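Local structure of WbbM protein (Klebsiella pneumoniae, 6U4B) at residues I434-E437 with G438-F442; G451-A455 with G456-Q460; D536-P539 with N540-F543. The protein is a trimeric, bifunctional glycosyltransferase thought to polymerise O-antigen polysaccharide, with magnesium bound in its family 8 transferase part. All blocks are in the same frame, centred on the assembly; numbering follows the deposited sequence.

Interaction 1: I434-E437 with G438-F442; sequences IVME and GFVKF
The amides of G438, F439, V440 and K441 bond in turn to the carbonyls of I434, V435, M436 and E437, the i to i+4 ladder of one short alpha-helix, in which the bond from V440 N to M436 O measures 2.9 Å and is the straightest of the four, with an N-H...O angle of 160°.

V435 and F439 sit one turn apart, and their side chains run side by side in the same direction. Methyl CG1 of V435 stands over a face of the F439 ring, 4.0 Å from the centroid, in a CH-pi contact. The ring is brought back to the first turn because F439 CG lies anti to its own carbonyl carbon (chi1 -72°). V435 O also lies over a face, 3.5 Å above the ring plane and toward the rim.

Helix 434-441 follows strand 428-432 of the mixed sheet in the family 8 transferase region, which in this family has a GT-A-type fold. At its start, D433 OD1 accepts a hydrogen bond from the amide of M436. The V435 side chain is about 9 Å from that of the magnesium ligand H560.

On another flank, the M436 chain bends about its CB-CG and CG-SD bonds and crosses F439 at about a right angle. Its SD lies 4.1 Å from F439 CB and 4.2 Å from V440 CG2. M436 and V440 both also touch L459 of helix 455-461. The E437 chain is extended, and its carboxylate is held at both oxygens, OE1 by T545 OG1 in a hydrogen bond and OE2 by K432 in a salt bridge. K441 NZ makes a weak hydrogen bond to S242 of the second subunit.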
# COMPACT_ATOMS: atom_id res chain seq x y z
N ILE A 434 11.36 -30.99 -15.28
CA ILE A 434 10.31 -31.95 -15.58
C ILE A 434 9.69 -31.72 -16.95
O ILE A 434 9.08 -32.64 -17.51
CB ILE A 434 9.21 -31.94 -14.50
CG1 ILE A 434 8.41 -30.64 -14.54
CG2 ILE A 434 9.82 -32.15 -13.12
CD1 ILE A 434 7.29 -30.60 -13.53
N VAL A 435 9.83 -30.52 -17.52
CA VAL A 435 9.37 -30.30 -18.89
C VAL A 435 10.24 -31.08 -19.87
O VAL A 435 9.73 -31.74 -20.78
CB VAL A 435 9.34 -28.80 -19.23
CG1 VAL A 435 9.00 -28.60 -20.69
CG2 VAL A 435 8.34 -28.08 -18.35
N MET A 436 11.56 -31.02 -19.69
CA MET A 436 12.44 -31.86 -20.49
C MET A 436 12.18 -33.34 -20.22
O MET A 436 12.28 -34.16 -21.13
CB MET A 436 13.91 -31.52 -20.21
CG MET A 436 14.91 -32.38 -20.97
SD MET A 436 14.80 -32.22 -22.76
CE MET A 436 15.45 -30.56 -22.99
N GLU A 437 11.83 -33.68 -18.98
CA GLU A 437 11.43 -35.05 -18.68
C GLU A 437 10.25 -35.48 -19.54
O GLU A 437 10.20 -36.62 -20.02
CB GLU A 437 11.09 -35.19 -17.19
CG GLU A 437 10.81 -36.61 -16.73
CD GLU A 437 10.43 -36.68 -15.27
OE1 GLU A 437 9.48 -37.43 -14.93
OE2 GLU A 437 11.07 -35.99 -14.45
N GLY A 438 9.31 -34.56 -19.77
CA GLY A 438 8.20 -34.87 -20.66
C GLY A 438 8.61 -34.93 -22.12
O GLY A 438 8.12 -35.77 -22.88
N PHE A 439 9.52 -34.03 -22.53
CA PHE A 439 10.01 -34.06 -23.90
C PHE A 439 10.67 -35.39 -24.23
O PHE A 439 10.49 -35.94 -25.32
CB PHE A 439 10.98 -32.91 -24.14
CG PHE A 439 10.33 -31.55 -24.20
CD1 PHE A 439 8.96 -31.44 -24.37
CD2 PHE A 439 11.09 -30.40 -24.10
CE1 PHE A 439 8.35 -30.19 -24.42
CE2 PHE A 439 10.49 -29.15 -24.15
CZ PHE A 439 9.12 -29.05 -24.32
N VAL A 440 11.46 -35.93 -23.29
CA VAL A 440 12.12 -37.21 -23.52
C VAL A 440 11.09 -38.33 -23.55
O VAL A 440 11.12 -39.20 -24.44
CB VAL A 440 13.19 -37.46 -22.45
CG1 VAL A 440 13.78 -38.86 -22.61
CG2 VAL A 440 14.28 -36.41 -22.53
N LYS A 441 10.15 -38.33 -22.60
CA LYS A 441 9.17 -39.40 -22.51
C LYS A 441 8.26 -39.43 -23.73
O LYS A 441 7.86 -40.51 -24.18
CB LYS A 441 8.34 -39.23 -21.24
CG LYS A 441 7.31 -40.32 -21.00
CD LYS A 441 6.49 -40.00 -19.76
CE LYS A 441 5.37 -41.01 -19.56
NZ LYS A 441 5.90 -42.38 -19.28
N PHE A 442 7.92 -38.27 -24.29
CA PHE A 442 6.98 -38.19 -25.41
C PHE A 442 7.67 -38.01 -26.75
O PHE A 442 7.00 -37.69 -27.74
CB PHE A 442 5.98 -37.06 -25.17
CG PHE A 442 5.05 -37.33 -24.02
CD1 PHE A 442 4.08 -38.30 -24.11
CD2 PHE A 442 5.16 -36.60 -22.84
CE1 PHE A 442 3.23 -38.55 -23.05
CE2 PHE A 442 4.31 -36.85 -21.78
CZ PHE A 442 3.35 -37.83 -21.89

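Interaction 2: G451-A455 with G456-Q460; sequences GVMPA and GEYLQ
M453 and P454 lead into the first turn of helix 455-461 and meet E457 and Y458 on it. P454 takes the N-cap position, so this is a helix start with a proline at the cap. It lies in the family 8 transferase region, away from the magnesium site of D406, D408 and H560.

Two backbone hydrogen bonds tie the entry to the helix. Y458 N donates to P454 O at 2.9 Å, with an N-H...O angle of 163°, and approaches nearly along the C=O axis. L459 N donates to A455 O, also at 2.9 Å, from a tilted position. Just before the helix, M453 is joined to S446 through the backbone, and M453 O also accepts a bond from S446 OG.

The apolar contacts centre on M453. Its CG sits in the crowded position between backbone N and carbonyl carbon (chi1 38°), and the chain beyond is extended. This carries the sulfur and terminal methyl across the start of the helix, at about a right angle to Y458. CE meets the edge of the Y458 ring, in its plane, 3.8 Å from CD1. A455 turns its methyl away from the next turn and packs on F439 of helix 434-441.

The E457 carboxylate lies near M453 and P454, with OE2 3.9 Å from M453 SD and OE1 4.0 Å from P454 CD. Its charged partner is K461, in a long, weak ion pair. Y458 OH is gripped twice, by D508 OD2 and by W503 N, which fixes the far end of the ring.

The tightest side-chain approach is at L459, where CG lies 3.1 Å from A455 O, the same oxygen that accepts the L459 amide.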
# COMPACT_ATOMS: atom_id res chain seq x y z
N GLY A 451 20.90 -31.68 -36.46
CA GLY A 451 19.72 -32.16 -37.16
C GLY A 451 18.45 -32.14 -36.34
O GLY A 451 18.19 -31.17 -35.62
N VAL A 452 17.64 -33.19 -36.46
CA VAL A 452 16.39 -33.32 -35.73
C VAL A 452 16.28 -34.76 -35.24
O VAL A 452 16.33 -35.70 -36.04
CB VAL A 452 15.16 -32.96 -36.59
CG1 VAL A 452 13.88 -33.39 -35.89
CG2 VAL A 452 15.14 -31.47 -36.88
N MET A 453 16.15 -34.94 -33.93
CA MET A 453 16.10 -36.26 -33.33
C MET A 453 15.24 -36.19 -32.08
O MET A 453 14.97 -35.09 -31.57
CB MET A 453 17.51 -36.76 -32.99
CG MET A 453 18.44 -35.69 -32.46
SD MET A 453 20.12 -36.30 -32.23
CE MET A 453 21.05 -34.77 -32.25
N PRO A 454 14.77 -37.33 -31.57
CA PRO A 454 14.05 -37.32 -30.30
C PRO A 454 14.90 -36.71 -29.20
O PRO A 454 16.13 -36.80 -29.21
CB PRO A 454 13.77 -38.81 -30.03
CG PRO A 454 13.74 -39.42 -31.39
CD PRO A 454 14.75 -38.66 -32.21
N ALA A 455 14.23 -36.07 -28.24
CA ALA A 455 14.93 -35.34 -27.19
C ALA A 455 15.85 -36.25 -26.38
O ALA A 455 16.94 -35.84 -25.96
CB ALA A 455 13.93 -34.64 -26.28
N GLY A 456 15.42 -37.50 -26.15
CA GLY A 456 16.27 -38.43 -25.42
C GLY A 456 17.57 -38.72 -26.13
O GLY A 456 18.64 -38.72 -25.52
N GLU A 457 17.50 -38.98 -27.44
CA GLU A 457 18.72 -39.21 -28.20
C GLU A 457 19.57 -37.94 -28.26
O GLU A 457 20.81 -38.01 -28.19
CB GLU A 457 18.38 -39.69 -29.61
CG GLU A 457 19.58 -40.25 -30.35
CD GLU A 457 19.34 -40.40 -31.84
OE1 GLU A 457 18.20 -40.76 -32.23
OE2 GLU A 457 20.28 -40.16 -32.62
N TYR A 458 18.93 -36.78 -28.39
CA TYR A 458 19.67 -35.51 -28.41
C TYR A 458 20.44 -35.30 -27.12
O TYR A 458 21.60 -34.86 -27.15
CB TYR A 458 18.69 -34.36 -28.65
CG TYR A 458 19.28 -32.97 -28.45
CD1 TYR A 458 20.10 -32.40 -29.42
CD2 TYR A 458 19.01 -32.24 -27.31
CE1 TYR A 458 20.63 -31.13 -29.25
CE2 TYR A 458 19.54 -30.97 -27.12
CZ TYR A 458 20.35 -30.42 -28.10
OH TYR A 458 20.89 -29.16 -27.92
N LEU A 459 19.83 -35.63 -25.98
CA LEU A 459 20.51 -35.45 -24.71
C LEU A 459 21.71 -36.39 -24.58
O LEU A 459 22.76 -36.01 -24.05
CB LEU A 459 19.53 -35.68 -23.55
CG LEU A 459 18.37 -34.69 -23.41
CD1 LEU A 459 17.79 -34.73 -22.01
CD2 LEU A 459 18.80 -33.27 -23.78
N GLN A 460 21.58 -37.62 -25.08
CA GLN A 460 22.67 -38.59 -24.94
C GLN A 460 23.81 -38.32 -25.92
O GLN A 460 24.98 -38.45 -25.56
CB GLN A 460 22.15 -40.01 -25.13
CG GLN A 460 21.75 -40.70 -23.84
CD GLN A 460 21.51 -42.18 -24.02
OE1 GLN A 460 20.65 -42.60 -24.78
NE2 GLN A 460 22.30 -42.99 -23.31

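Interaction 3: D536-P539 with N540-F543; sequences DFFP and NLKF
F538 and L541 both carry CG anti to the carbonyl carbon, at chi1 -61° and -73°, and this sets the two side chains side by side, pointing the same way. L541 CD1 comes to the edge of the F538 ring, near its plane, 3.9 Å from F538 CD1. The same methyl lies 4.2 Å from F537 CE2, which it meets obliquely. F537 itself places CD2 3.6 Å above a face of the F538 ring, toward the rim. F538 also stacks with F549 of helix 543-554 and touches I434 and V435 of helix 434-441.

The backbone makes a short 3-10 turn ahead of helix 543-554, with K542 at the N-cap position. Its bonds span three residues. N540 N donates to F537 O at 3.3 Å, and L541 N donates to F538 O at 3.1 Å with an N-H...O angle of 166°. Both donors stand above the carbonyl plane, away from the lone pairs. P539 sits inside the turn, and its CB lies 3.4 Å from N540 N.

A water bridges the exit of the turn. It donates to P539 O at 2.8 Å and to L541 O at 2.9 Å, linking the two carbonyls on either side of N540.

The N540 side chain faces the trimer interface. Its OD1 accepts a hydrogen bond from N245 N of the second subunit, and N540 also packs on N244 of that subunit. A little further on, F543 packs on M243 of the second subunit and also makes backbone hydrogen bonds to that subunit.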
# COMPACT_ATOMS: atom_id res chain seq x y z
N ASP A 536 -2.69 -30.03 -19.27
CA ASP A 536 -2.51 -30.67 -20.57
C ASP A 536 -1.25 -31.51 -20.66
O ASP A 536 -1.23 -32.51 -21.39
CB ASP A 536 -2.50 -29.61 -21.68
CG ASP A 536 -3.77 -28.79 -21.73
OD1 ASP A 536 -4.53 -28.81 -20.74
OD2 ASP A 536 -4.02 -28.13 -22.76
N PHE A 537 -0.19 -31.13 -19.95
CA PHE A 537 1.13 -31.72 -20.11
C PHE A 537 1.57 -32.55 -18.91
O PHE A 537 1.95 -33.71 -19.07
CB PHE A 537 2.15 -30.60 -20.38
CG PHE A 537 3.59 -31.06 -20.40
CD1 PHE A 537 4.17 -31.51 -21.58
CD2 PHE A 537 4.36 -31.03 -19.25
CE1 PHE A 537 5.49 -31.92 -21.61
CE2 PHE A 537 5.68 -31.44 -19.27
CZ PHE A 537 6.24 -31.89 -20.45
N PHE A 538 1.53 -31.97 -17.72
CA PHE A 538 2.11 -32.56 -16.52
C PHE A 538 1.42 -33.83 -16.03
O PHE A 538 2.11 -34.75 -15.56
CB PHE A 538 2.14 -31.51 -15.40
CG PHE A 538 2.96 -30.30 -15.74
CD1 PHE A 538 4.35 -30.36 -15.72
CD2 PHE A 538 2.36 -29.11 -16.10
CE1 PHE A 538 5.11 -29.25 -16.03
CE2 PHE A 538 3.11 -28.00 -16.41
CZ PHE A 538 4.49 -28.07 -16.38
N PRO A 539 0.09 -33.95 -16.10
CA PRO A 539 -0.55 -35.21 -15.66
C PRO A 539 -0.16 -36.43 -16.47
O PRO A 539 -0.44 -37.55 -16.04
CB PRO A 539 -2.05 -34.91 -15.79
CG PRO A 539 -2.15 -33.44 -15.68
CD PRO A 539 -0.93 -32.91 -16.37
N ASN A 540 0.47 -36.26 -17.63
CA ASN A 540 0.88 -37.39 -18.46
C ASN A 540 2.32 -37.82 -18.22
O ASN A 540 2.79 -38.75 -18.88
CB ASN A 540 0.68 -37.05 -19.94
CG ASN A 540 -0.76 -36.75 -20.28
OD1 ASN A 540 -1.68 -37.31 -19.69
ND2 ASN A 540 -0.97 -35.86 -21.25
N LEU A 541 3.03 -37.16 -17.31
CA LEU A 541 4.37 -37.57 -16.93
C LEU A 541 4.31 -38.86 -16.11
O LEU A 541 3.25 -39.43 -15.87
CB LEU A 541 5.05 -36.46 -16.13
CG LEU A 541 5.50 -35.21 -16.87
CD1 LEU A 541 5.56 -34.02 -15.93
CD2 LEU A 541 6.86 -35.45 -17.50
N LYS A 542 5.49 -39.33 -15.68
CA LYS A 542 5.55 -40.39 -14.70
C LYS A 542 4.72 -40.00 -13.47
O LYS A 542 4.76 -38.86 -13.02
CB LYS A 542 7.01 -40.66 -14.30
CG LYS A 542 7.23 -41.89 -13.44
CD LYS A 542 8.52 -41.77 -12.63
CE LYS A 542 9.74 -41.53 -13.50
NZ LYS A 542 10.24 -42.78 -14.15
N PHE A 543 3.96 -40.97 -12.95
CA PHE A 543 3.02 -40.66 -11.87
C PHE A 543 3.74 -40.06 -10.66
O PHE A 543 3.25 -39.11 -10.06
CB PHE A 543 2.26 -41.92 -11.46
CG PHE A 543 1.14 -41.67 -10.48
CD1 PHE A 543 -0.15 -41.49 -10.94
CD2 PHE A 543 1.38 -41.62 -9.12
CE1 PHE A 543 -1.19 -41.26 -10.05
CE2 PHE A 543 0.35 -41.39 -8.23
CZ PHE A 543 -0.94 -41.21 -8.70
O HOH W 1 0.73 -39.60 -14.47

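How the interactions relate
Interaction 1 lies between the other two. Its centre is about 12 Å from that of interaction 2 and about 9 Å from that of interaction 3, while the centres of interactions 2 and 3 are about 21 Å apart and their nearest atoms about 10 Å. Helices 434-441 and 455-461 pack together, with V440 CG1 3.8 Å from G456 CA. Interaction 3 closes on helix 434-441 elsewhere: L541 CD2 is 3.5 Å from G438 N, and F537 CZ is 3.5 Å from V435 O. The metal site of D406, D408 and H560 is near but separate. The V435 side chain is about 11 Å from the magnesium ion, and the F538 side chain about 13 Å.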